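PDB 5MQR: beta-L-arabinobiosidase from Bacteroides thetaiotaomicron, which probably hydrolyses arabinofuranosyl linkages in complex plant pectin, helping a gut bacterium to break this polysaccharide down. Local coordinates for residues Asp943-Pro948 / Tyr1004-Asp1009; Tyr920-Ala925 / Ala952-Ala957; Met692-Val697 / Ala709-His714; Val801-Glu806 / Asn823-Gly828. One frame throughout, in Å; residues are numbered along the deposited sequence.

Interaction 1 of 4, residues Asp943-Pro948 / Tyr1004-Asp1009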
# COMPACT_ATOMS: atom_id res chain seq x y z
N ASP A 943 4.61 46.25 -8.98
CA ASP A 943 5.17 46.98 -7.85
C ASP A 943 4.61 46.52 -6.50
O ASP A 943 4.55 47.32 -5.55
CB ASP A 943 5.03 48.51 -8.04
CG ASP A 943 3.59 48.97 -8.14
OD1 ASP A 943 2.67 48.15 -8.42
OD2 ASP A 943 3.40 50.21 -7.93
N GLY A 944 4.24 45.25 -6.38
CA GLY A 944 3.85 44.72 -5.08
C GLY A 944 2.79 43.64 -5.04
O GLY A 944 2.87 42.75 -4.20
N ALA A 945 1.80 43.72 -5.92
CA ALA A 945 0.71 42.74 -5.95
C ALA A 945 1.23 41.32 -6.12
O ALA A 945 2.38 41.13 -6.53
CB ALA A 945 -0.26 43.09 -7.09
N ILE A 946 0.40 40.33 -5.82
CA ILE A 946 0.80 38.92 -5.94
C ILE A 946 0.60 38.50 -7.38
O ILE A 946 -0.49 38.65 -7.93
CB ILE A 946 0.01 38.00 -5.00
CG1 ILE A 946 0.20 38.45 -3.55
CG2 ILE A 946 0.40 36.53 -5.15
CD1 ILE A 946 -0.54 37.62 -2.54
N TRP A 947 1.68 37.99 -7.98
CA TRP A 947 1.68 37.43 -9.35
C TRP A 947 2.09 35.95 -9.24
O TRP A 947 3.21 35.64 -8.81
CB TRP A 947 2.69 38.17 -10.23
CG TRP A 947 2.20 39.47 -10.76
CD1 TRP A 947 2.24 40.69 -10.12
CD2 TRP A 947 1.60 39.70 -12.03
NE1 TRP A 947 1.68 41.65 -10.91
CE2 TRP A 947 1.28 41.08 -12.10
CE3 TRP A 947 1.28 38.88 -13.12
CZ2 TRP A 947 0.66 41.65 -13.22
CZ3 TRP A 947 0.67 39.44 -14.23
CH2 TRP A 947 0.36 40.82 -14.27
N PRO A 948 1.20 35.02 -9.62
CA PRO A 948 1.62 33.62 -9.59
C PRO A 948 2.91 33.32 -10.36
O PRO A 948 3.69 32.47 -9.92
CB PRO A 948 0.40 32.87 -10.17
CG PRO A 948 -0.76 33.74 -9.79
CD PRO A 948 -0.25 35.17 -9.79
N TYR A 1004 -8.37 39.75 -3.75
CA TYR A 1004 -9.14 40.08 -4.94
C TYR A 1004 -8.31 39.88 -6.19
O TYR A 1004 -7.26 40.49 -6.34
CB TYR A 1004 -9.61 41.54 -4.88
CG TYR A 1004 -10.45 41.97 -6.06
CD1 TYR A 1004 -11.56 41.22 -6.48
CD2 TYR A 1004 -10.16 43.15 -6.74
CE1 TYR A 1004 -12.35 41.64 -7.55
CE2 TYR A 1004 -10.95 43.58 -7.80
CZ TYR A 1004 -12.03 42.83 -8.21
OH TYR A 1004 -12.79 43.29 -9.27
N TRP A 1005 -8.80 39.05 -7.08
CA TRP A 1005 -8.17 38.91 -8.40
C TRP A 1005 -8.42 40.21 -9.17
O TRP A 1005 -9.56 40.61 -9.37
CB TRP A 1005 -8.70 37.69 -9.15
CG TRP A 1005 -8.14 36.40 -8.63
CD1 TRP A 1005 -8.74 35.54 -7.77
CD2 TRP A 1005 -6.86 35.83 -8.95
NE1 TRP A 1005 -7.92 34.48 -7.53
CE2 TRP A 1005 -6.75 34.64 -8.23
CE3 TRP A 1005 -5.79 36.24 -9.75
CZ2 TRP A 1005 -5.63 33.82 -8.31
CZ3 TRP A 1005 -4.67 35.43 -9.81
CH2 TRP A 1005 -4.60 34.24 -9.10
N LEU A 1006 -7.34 40.87 -9.55
CA LEU A 1006 -7.42 42.29 -9.92
C LEU A 1006 -8.01 42.64 -11.29
O LEU A 1006 -8.26 43.81 -11.54
CB LEU A 1006 -6.07 42.96 -9.71
CG LEU A 1006 -5.70 43.10 -8.23
CD1 LEU A 1006 -4.19 43.18 -8.03
CD2 LEU A 1006 -6.43 44.29 -7.62
N LYS A 1007 -8.26 41.68 -12.16
CA LYS A 1007 -9.14 41.93 -13.32
C LYS A 1007 -10.61 41.59 -13.06
O LYS A 1007 -11.42 41.60 -13.98
CB LYS A 1007 -8.66 41.15 -14.54
CG LYS A 1007 -7.24 41.49 -14.95
CD LYS A 1007 -7.14 42.86 -15.57
CE LYS A 1007 -5.74 43.08 -16.12
NZ LYS A 1007 -5.66 44.32 -16.89
N GLY A 1008 -10.99 41.30 -11.81
CA GLY A 1008 -12.38 40.96 -11.53
C GLY A 1008 -12.92 39.80 -12.37
O GLY A 1008 -12.31 38.74 -12.47
N ASP A 1009 -14.07 40.03 -12.99
CA ASP A 1009 -14.73 38.99 -13.80
C ASP A 1009 -14.35 39.05 -15.29
O ASP A 1009 -14.98 38.38 -16.08
CB ASP A 1009 -16.24 39.10 -13.65
CG ASP A 1009 -16.69 38.90 -12.24
OD1 ASP A 1009 -16.26 37.92 -11.63
OD2 ASP A 1009 -17.50 39.70 -11.74
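The indole of W1005 meets P948 at its edge: CH2, at the far end of the six-membered ring, lies 3.9 Å from P948 CG, and that carbon sits near the plane of the indole. The proline ring thus abuts the rim of the aromatic system, and the two side chains pass each other at a slant. Y993 adds a ring that meets the indole with the planes at about 55°, while L998 packs on the same side chain. W1005 can reach this far because its CG stands anti to the carbonyl carbon (chi1 -76°), which swings the long ring back towards segment 943-948 although its CB does not point there.

A second, separate apolar touch joins two methyl groups: A945 CB and L1006 CD1 are 4.0 Å apart, and both side chains leave their backbones toward the opposite segment. No hydrogen bond links the two segments, so the contact illustrates how a few van der Waals touches can join two irregular loops. A type I turn from W1005 to G1008, closed by G1008 N to W1005 O at 2.9 Å, presents L1006 at its first corner, and G1008 follows with a positive phi of 55°.

Within the MGH1-like glycoside hydrolase domain, P948 opens helix 948-964, with W947 as its N-cap and W947 stacked on W942 and Y997. The 1004-1009 turn belongs to the loop running from strand 991-992 to helix 1022-1029, and T924, just past strand 921-922, hydrogen-bonds A945 from the hairpin side.

Interaction 2 of 4, residues Tyr920-Ala925 / Ala952-Ala957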
# COMPACT_ATOMS: atom_id res chain seq x y z
N TYR A 920 -2.42 36.95 1.48
CA TYR A 920 -2.68 35.96 0.40
C TYR A 920 -1.44 35.32 -0.27
O TYR A 920 -1.58 34.62 -1.27
CB TYR A 920 -3.70 36.51 -0.61
CG TYR A 920 -5.08 36.50 0.02
CD1 TYR A 920 -5.49 37.52 0.87
CD2 TYR A 920 -5.92 35.43 -0.17
CE1 TYR A 920 -6.72 37.48 1.49
CE2 TYR A 920 -7.15 35.38 0.44
CZ TYR A 920 -7.56 36.39 1.27
OH TYR A 920 -8.80 36.32 1.85
N GLY A 921 -0.27 35.48 0.34
CA GLY A 921 0.99 34.88 -0.13
C GLY A 921 2.14 35.88 -0.25
O GLY A 921 2.34 36.72 0.62
N LEU A 922 2.86 35.81 -1.37
CA LEU A 922 4.14 36.50 -1.54
C LEU A 922 3.97 37.67 -2.49
O LEU A 922 3.45 37.51 -3.60
CB LEU A 922 5.19 35.55 -2.11
CG LEU A 922 5.50 34.34 -1.22
CD1 LEU A 922 6.17 33.25 -2.02
CD2 LEU A 922 6.37 34.71 -0.03
N THR A 923 4.40 38.84 -2.04
CA THR A 923 4.32 40.06 -2.83
C THR A 923 5.46 40.06 -3.85
O THR A 923 6.42 39.26 -3.74
CB THR A 923 4.42 41.29 -1.93
OG1 THR A 923 5.58 41.16 -1.10
CG2 THR A 923 3.19 41.45 -1.06
N THR A 924 5.32 40.90 -4.87
CA THR A 924 6.38 41.10 -5.88
C THR A 924 7.41 42.15 -5.47
O THR A 924 8.43 42.28 -6.13
CB THR A 924 5.81 41.51 -7.24
OG1 THR A 924 4.68 42.38 -7.07
CG2 THR A 924 5.40 40.27 -8.02
N ALA A 925 7.15 42.87 -4.38
CA ALA A 925 8.05 43.89 -3.87
C ALA A 925 7.85 43.99 -2.38
O ALA A 925 6.76 43.71 -1.85
CB ALA A 925 7.76 45.24 -4.53
N ALA A 952 5.63 31.40 -8.18
CA ALA A 952 6.18 30.15 -8.67
C ALA A 952 7.70 30.18 -8.77
O ALA A 952 8.38 29.18 -8.41
CB ALA A 952 5.56 29.79 -10.01
N GLN A 953 8.24 31.28 -9.29
CA GLN A 953 9.68 31.48 -9.29
C GLN A 953 10.24 31.43 -7.85
O GLN A 953 11.20 30.70 -7.57
CB GLN A 953 10.06 32.81 -9.94
CG GLN A 953 9.89 32.78 -11.44
CD GLN A 953 10.33 34.08 -12.08
OE1 GLN A 953 9.84 35.16 -11.72
NE2 GLN A 953 11.27 33.99 -13.03
N THR A 954 9.65 32.24 -6.97
CA THR A 954 10.08 32.30 -5.59
C THR A 954 10.02 30.92 -4.87
O THR A 954 10.97 30.53 -4.18
CB THR A 954 9.22 33.31 -4.82
OG1 THR A 954 9.30 34.59 -5.47
CG2 THR A 954 9.68 33.42 -3.34
N LEU A 955 8.92 30.20 -5.05
CA LEU A 955 8.75 28.89 -4.42
C LEU A 955 9.70 27.83 -4.98
O LEU A 955 10.15 26.97 -4.24
CB LEU A 955 7.29 28.45 -4.52
CG LEU A 955 6.37 29.22 -3.57
CD1 LEU A 955 4.91 29.15 -4.02
CD2 LEU A 955 6.49 28.73 -2.13
N THR A 956 10.01 27.93 -6.26
CA THR A 956 10.93 27.00 -6.92
C THR A 956 12.31 27.23 -6.34
O THR A 956 12.99 26.30 -5.95
CB THR A 956 10.92 27.21 -8.45
OG1 THR A 956 9.63 26.86 -8.95
CG2 THR A 956 11.98 26.35 -9.16
N ALA A 957 12.69 28.51 -6.30
CA ALA A 957 13.94 28.96 -5.69
C ALA A 957 14.05 28.59 -4.21
O ALA A 957 15.12 28.17 -3.76
CB ALA A 957 14.06 30.46 -5.87
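L922 and T954 bring a short β-hairpin, strands 917-918 and 921-922, against helix 948-964 of the MGH1-like domain, whose six-hairpin family is built on an (α/α)6 barrel. The contact shows how a single leucine can seat a hairpin on a helix. L922 gives up far more surface than any other residue here, and one of its methyls does the touching: CD1 lies 3.8 Å from T954 CG2.

T954 is turned to offer that methyl. With chi1 at -57°, CG2 stands anti to the backbone N and faces the hairpin, whereas OG1 sits beside the N and hydrogen-bonds A950 O one turn back in the same helix. The threonine therefore hides its polar end in its own helix and spends its apolar branch on the neighbour, the two side chains meeting at an angle. L955 takes the smaller share. Its CB does not point at L922, but the branch point comes round, so that L955 CG lies 4.3 Å from L922 CD1.

Helix 972-985 extends this apolar patch, since Q978 touches both leucines, and Y975 and M979 pack on L955 as well. Just beyond the strand the hairpin's exit is pinned by its own threonine: T923 OG1 donates to A925 O over 2.9 Å, approaching from above the carbonyl plane, 48° out of it.

Interaction 3 of 4, residues Met692-Val697 / Ala709-His714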
# COMPACT_ATOMS: atom_id res chain seq x y z
N MSE A 692 1.47 25.96 -27.15
CA MSE A 692 0.97 26.25 -25.80
C MSE A 692 0.79 27.73 -25.60
O MSE A 692 1.76 28.51 -25.60
CB MSE A 692 1.83 25.64 -24.69
CG MSE A 692 1.30 26.00 -23.31
SE MSE A 692 1.92 24.70 -21.96
CE MSE A 692 0.64 23.21 -22.22
N THR A 693 -0.47 28.12 -25.37
CA THR A 693 -0.84 29.49 -25.10
C THR A 693 -0.63 29.91 -23.63
O THR A 693 -0.39 29.06 -22.75
CB THR A 693 -2.32 29.71 -25.45
OG1 THR A 693 -3.11 28.72 -24.79
CG2 THR A 693 -2.55 29.59 -26.97
N GLU A 694 -0.70 31.22 -23.42
CA GLU A 694 -0.63 31.88 -22.12
C GLU A 694 -2.04 32.43 -21.77
O GLU A 694 -2.63 32.03 -20.73
CB GLU A 694 0.42 33.00 -22.15
CG GLU A 694 0.56 33.82 -20.88
CD GLU A 694 1.33 35.13 -21.06
OE1 GLU A 694 2.56 35.11 -21.25
OE2 GLU A 694 0.70 36.19 -20.93
N PHE A 695 -2.53 33.35 -22.63
CA PHE A 695 -3.91 33.82 -22.62
C PHE A 695 -4.70 32.95 -23.59
O PHE A 695 -4.21 32.68 -24.70
CB PHE A 695 -4.02 35.24 -23.16
CG PHE A 695 -3.66 36.33 -22.18
CD1 PHE A 695 -4.59 36.80 -21.28
CD2 PHE A 695 -2.41 36.92 -22.22
CE1 PHE A 695 -4.29 37.83 -20.41
CE2 PHE A 695 -2.08 37.94 -21.35
CZ PHE A 695 -3.03 38.41 -20.44
N LEU A 696 -5.91 32.56 -23.21
CA LEU A 696 -6.84 31.91 -24.16
C LEU A 696 -7.40 32.93 -25.15
O LEU A 696 -7.47 32.65 -26.34
CB LEU A 696 -7.99 31.19 -23.46
CG LEU A 696 -7.60 30.06 -22.51
CD1 LEU A 696 -8.87 29.51 -21.87
CD2 LEU A 696 -6.87 28.94 -23.23
N VAL A 697 -7.78 34.11 -24.65
CA VAL A 697 -8.23 35.19 -25.51
C VAL A 697 -7.13 35.67 -26.47
O VAL A 697 -5.93 35.55 -26.17
CB VAL A 697 -8.80 36.40 -24.72
CG1 VAL A 697 -9.98 35.98 -23.83
CG2 VAL A 697 -7.69 37.11 -23.94
N ALA A 709 5.74 34.42 -25.51
CA ALA A 709 6.96 33.75 -25.02
C ALA A 709 7.30 33.93 -23.55
O ALA A 709 8.20 33.27 -23.04
CB ALA A 709 8.15 34.22 -25.83
N CYS A 710 6.62 34.85 -22.91
CA CYS A 710 6.97 35.29 -21.55
C CYS A 710 7.17 34.16 -20.56
O CYS A 710 8.20 34.12 -19.87
CB CYS A 710 5.88 36.25 -21.04
SG CYS A 710 6.16 36.77 -19.35
N ALA A 711 6.21 33.22 -20.52
CA ALA A 711 6.18 32.13 -19.53
C ALA A 711 6.56 30.72 -20.05
O ALA A 711 6.22 29.71 -19.42
CB ALA A 711 4.80 32.08 -18.87
N ILE A 712 7.28 30.64 -21.17
CA ILE A 712 7.67 29.34 -21.73
C ILE A 712 8.40 28.47 -20.70
O ILE A 712 8.15 27.26 -20.62
CB ILE A 712 8.54 29.46 -23.00
CG1 ILE A 712 7.75 30.14 -24.14
CG2 ILE A 712 8.99 28.07 -23.45
CD1 ILE A 712 8.57 30.51 -25.34
N GLY A 713 9.30 29.07 -19.93
CA GLY A 713 10.04 28.35 -18.88
C GLY A 713 9.12 27.63 -17.88
O GLY A 713 9.30 26.45 -17.62
N HIS A 714 8.11 28.36 -17.37
CA HIS A 714 7.05 27.79 -16.56
C HIS A 714 6.28 26.70 -17.31
O HIS A 714 6.00 25.65 -16.73
CB HIS A 714 6.03 28.86 -16.11
CG HIS A 714 6.55 29.83 -15.08
ND1 HIS A 714 7.29 29.44 -13.98
CD2 HIS A 714 6.36 31.16 -14.95
CE1 HIS A 714 7.55 30.50 -13.23
NE2 HIS A 714 7.01 31.56 -13.80
O HOH W 1 3.86 33.05 -21.96
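E694 brings its carboxylate against C710 CB and, through a water, A711 N, its side chain extending toward the turn that precedes helix 712-719. Its CG is anti to the backbone N (chi1 177°) and the chain stays extended beyond, so the group is carried straight across and OE1 leads. That oxygen rests 3.5 Å from C710 CB. The cysteine has its SG anti to its own N, and it is the methylene carbon that meets the carboxylate.

OE1 stands 4.2 Å from A711 N, too far for a direct bond, and a water fills the gap. It donates to E694 OE1 over a short 2.5 Å and accepts from A711 N at 2.8 Å, with an angle of about 104° between the two at the water, close to tetrahedral. E694 OE2 makes a weak hydrogen bond with Y1016 OH, and F949 of helix 948-964 packs on C710 and A711.

The result is a worked case of a water-bridged helix start: A711 is the N-cap of helix 712-719, residues A709 to I712 form the type I turn leading into it, and the E694 side chain lies about 7 Å from a bound HEPES buffer molecule.

Interaction 4 of 4, residues Val801-Glu806 / Asn823-Gly828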
# COMPACT_ATOMS: atom_id res chain seq x y z
N VAL A 801 9.37 45.58 -18.78
CA VAL A 801 8.27 45.12 -19.66
C VAL A 801 8.64 43.81 -20.41
O VAL A 801 7.80 42.93 -20.58
CB VAL A 801 7.85 46.24 -20.69
CG1 VAL A 801 6.74 45.75 -21.61
CG2 VAL A 801 7.41 47.52 -19.97
N GLN A 802 9.90 43.71 -20.82
CA GLN A 802 10.42 42.56 -21.56
C GLN A 802 10.80 41.37 -20.66
O GLN A 802 11.04 40.30 -21.18
CB GLN A 802 11.60 42.95 -22.49
CG GLN A 802 11.17 43.69 -23.73
CD GLN A 802 10.69 45.08 -23.41
OE1 GLN A 802 11.33 45.82 -22.67
NE2 GLN A 802 9.53 45.43 -23.95
N ASP A 803 10.85 41.57 -19.34
CA ASP A 803 10.72 40.46 -18.38
C ASP A 803 9.27 40.06 -18.13
O ASP A 803 9.03 39.18 -17.32
CB ASP A 803 11.35 40.78 -17.02
CG ASP A 803 12.86 40.75 -17.03
OD1 ASP A 803 13.47 40.01 -17.83
OD2 ASP A 803 13.44 41.46 -16.21
N GLY A 804 8.31 40.69 -18.81
CA GLY A 804 6.89 40.54 -18.48
C GLY A 804 6.47 41.25 -17.20
O GLY A 804 5.42 40.92 -16.64
N MSE A 805 7.27 42.20 -16.72
CA MSE A 805 7.05 42.79 -15.41
C MSE A 805 6.99 44.29 -15.47
O MSE A 805 7.70 45.00 -14.76
CB MSE A 805 8.09 42.28 -14.41
CG MSE A 805 8.30 40.77 -14.49
SE MSE A 805 9.66 40.23 -13.18
CE MSE A 805 9.57 38.29 -13.48
N GLU A 806 6.08 44.80 -16.30
CA GLU A 806 5.85 46.25 -16.36
C GLU A 806 5.46 46.87 -15.00
O GLU A 806 4.84 46.22 -14.16
CB GLU A 806 4.79 46.56 -17.42
CG GLU A 806 3.39 46.14 -17.04
CD GLU A 806 2.30 46.51 -18.06
OE1 GLU A 806 2.60 47.12 -19.14
OE2 GLU A 806 1.11 46.21 -17.74
N ASN A 823 19.87 38.18 -15.83
CA ASN A 823 21.20 37.68 -15.44
C ASN A 823 21.18 36.26 -14.86
O ASN A 823 22.05 35.46 -15.20
CB ASN A 823 21.91 38.65 -14.51
CG ASN A 823 22.40 39.88 -15.25
OD1 ASN A 823 23.35 39.78 -16.04
ND2 ASN A 823 21.71 41.02 -15.07
N SER A 824 20.20 35.93 -14.02
CA SER A 824 20.10 34.60 -13.48
C SER A 824 19.67 33.63 -14.57
O SER A 824 20.13 32.49 -14.62
CB SER A 824 19.09 34.57 -12.33
OG SER A 824 19.52 35.37 -11.25
N TYR A 825 18.75 34.08 -15.43
CA TYR A 825 18.25 33.25 -16.51
C TYR A 825 19.41 32.83 -17.43
O TYR A 825 19.51 31.67 -17.84
CB TYR A 825 17.19 33.96 -17.37
CG TYR A 825 15.91 34.45 -16.72
CD1 TYR A 825 15.49 34.02 -15.46
CD2 TYR A 825 15.09 35.31 -17.42
CE1 TYR A 825 14.30 34.48 -14.91
CE2 TYR A 825 13.90 35.76 -16.89
CZ TYR A 825 13.51 35.36 -15.63
OH TYR A 825 12.32 35.85 -15.14
N MSE A 826 20.27 33.78 -17.76
CA MSE A 826 21.38 33.52 -18.67
C MSE A 826 22.39 32.67 -17.96
O MSE A 826 22.93 31.75 -18.58
CB MSE A 826 21.96 34.80 -19.24
CG MSE A 826 20.91 35.54 -20.11
SE MSE A 826 20.30 34.52 -21.66
CE MSE A 826 21.92 34.56 -22.76
N TYR A 827 22.62 32.92 -16.66
CA TYR A 827 23.43 31.99 -15.86
C TYR A 827 22.90 30.56 -16.01
O TYR A 827 23.66 29.64 -16.35
CB TYR A 827 23.46 32.38 -14.37
CG TYR A 827 24.07 31.30 -13.53
CD1 TYR A 827 25.45 31.15 -13.47
CD2 TYR A 827 23.27 30.39 -12.84
CE1 TYR A 827 26.03 30.13 -12.72
CE2 TYR A 827 23.85 29.37 -12.09
CZ TYR A 827 25.22 29.24 -12.03
OH TYR A 827 25.76 28.23 -11.28
N GLY A 828 21.61 30.38 -15.74
CA GLY A 828 20.93 29.10 -15.86
C GLY A 828 21.04 28.46 -17.23
O GLY A 828 21.30 27.25 -17.34
O HOH W 2 10.86 36.92 -17.10
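M805, a selenomethionine, and Y825 reach for each other from opposite directions, and their torsions set the meeting point. In M805 the CG stands anti to the carbonyl carbon (chi1 -46°) and the chain then runs fully extended, delivering CE to 4.0 Å from Y825 OH. Y825 likewise places its CG beside the backbone N, with chi1 at -60°, which sends the ring out from the helix toward the 801-806 loop.

A water shows how solvent can complete a sparse contact. It lies in the ring plane at the phenol edge, 2.7 Å from Y825 OH, and donates to D803 O at 2.9 Å, so the hydroxyl is coupled to the loop backbone. The hydroxyl also hydrogen-bonds NE2 of Q953, on helix 948-964. The D803 carboxylate approaches the same ring obliquely, OD1 being 4.4 Å from Y825 CE2, but its polar bonds go elsewhere: OD1 to S751 OG, and OD2 to T821 OG1 and, as a salt bridge, R819 NE.

Segment 801-806 opens with the end of a 3-10 segment and lies in the loop between helices 768-788 and 820-839. Y825, on the latter helix, also packs against I890 of helix 890-893.

In the fold
From the N terminus, interaction 3 comes first, closing an 11-residue loop at the start of helix 712-719. Interaction 4 follows in series, closing the 16-residue connection into helix 820-839; C710 packs against G804 where the two meet. Interactions 2 and 1 then cross, because their segments alternate: 920-925, 943-948, 952-957, 1004-1009. Interaction 2 spans 26 intervening residues and interaction 1 spans 55, and the pair are joined where T924 meets A945. Q953 of interaction 2 touches H714 of interaction 3 and both Y825 and M805 of interaction 4, making helix 948-964 the common element that ties these loops and helices of the six-hairpin domain together.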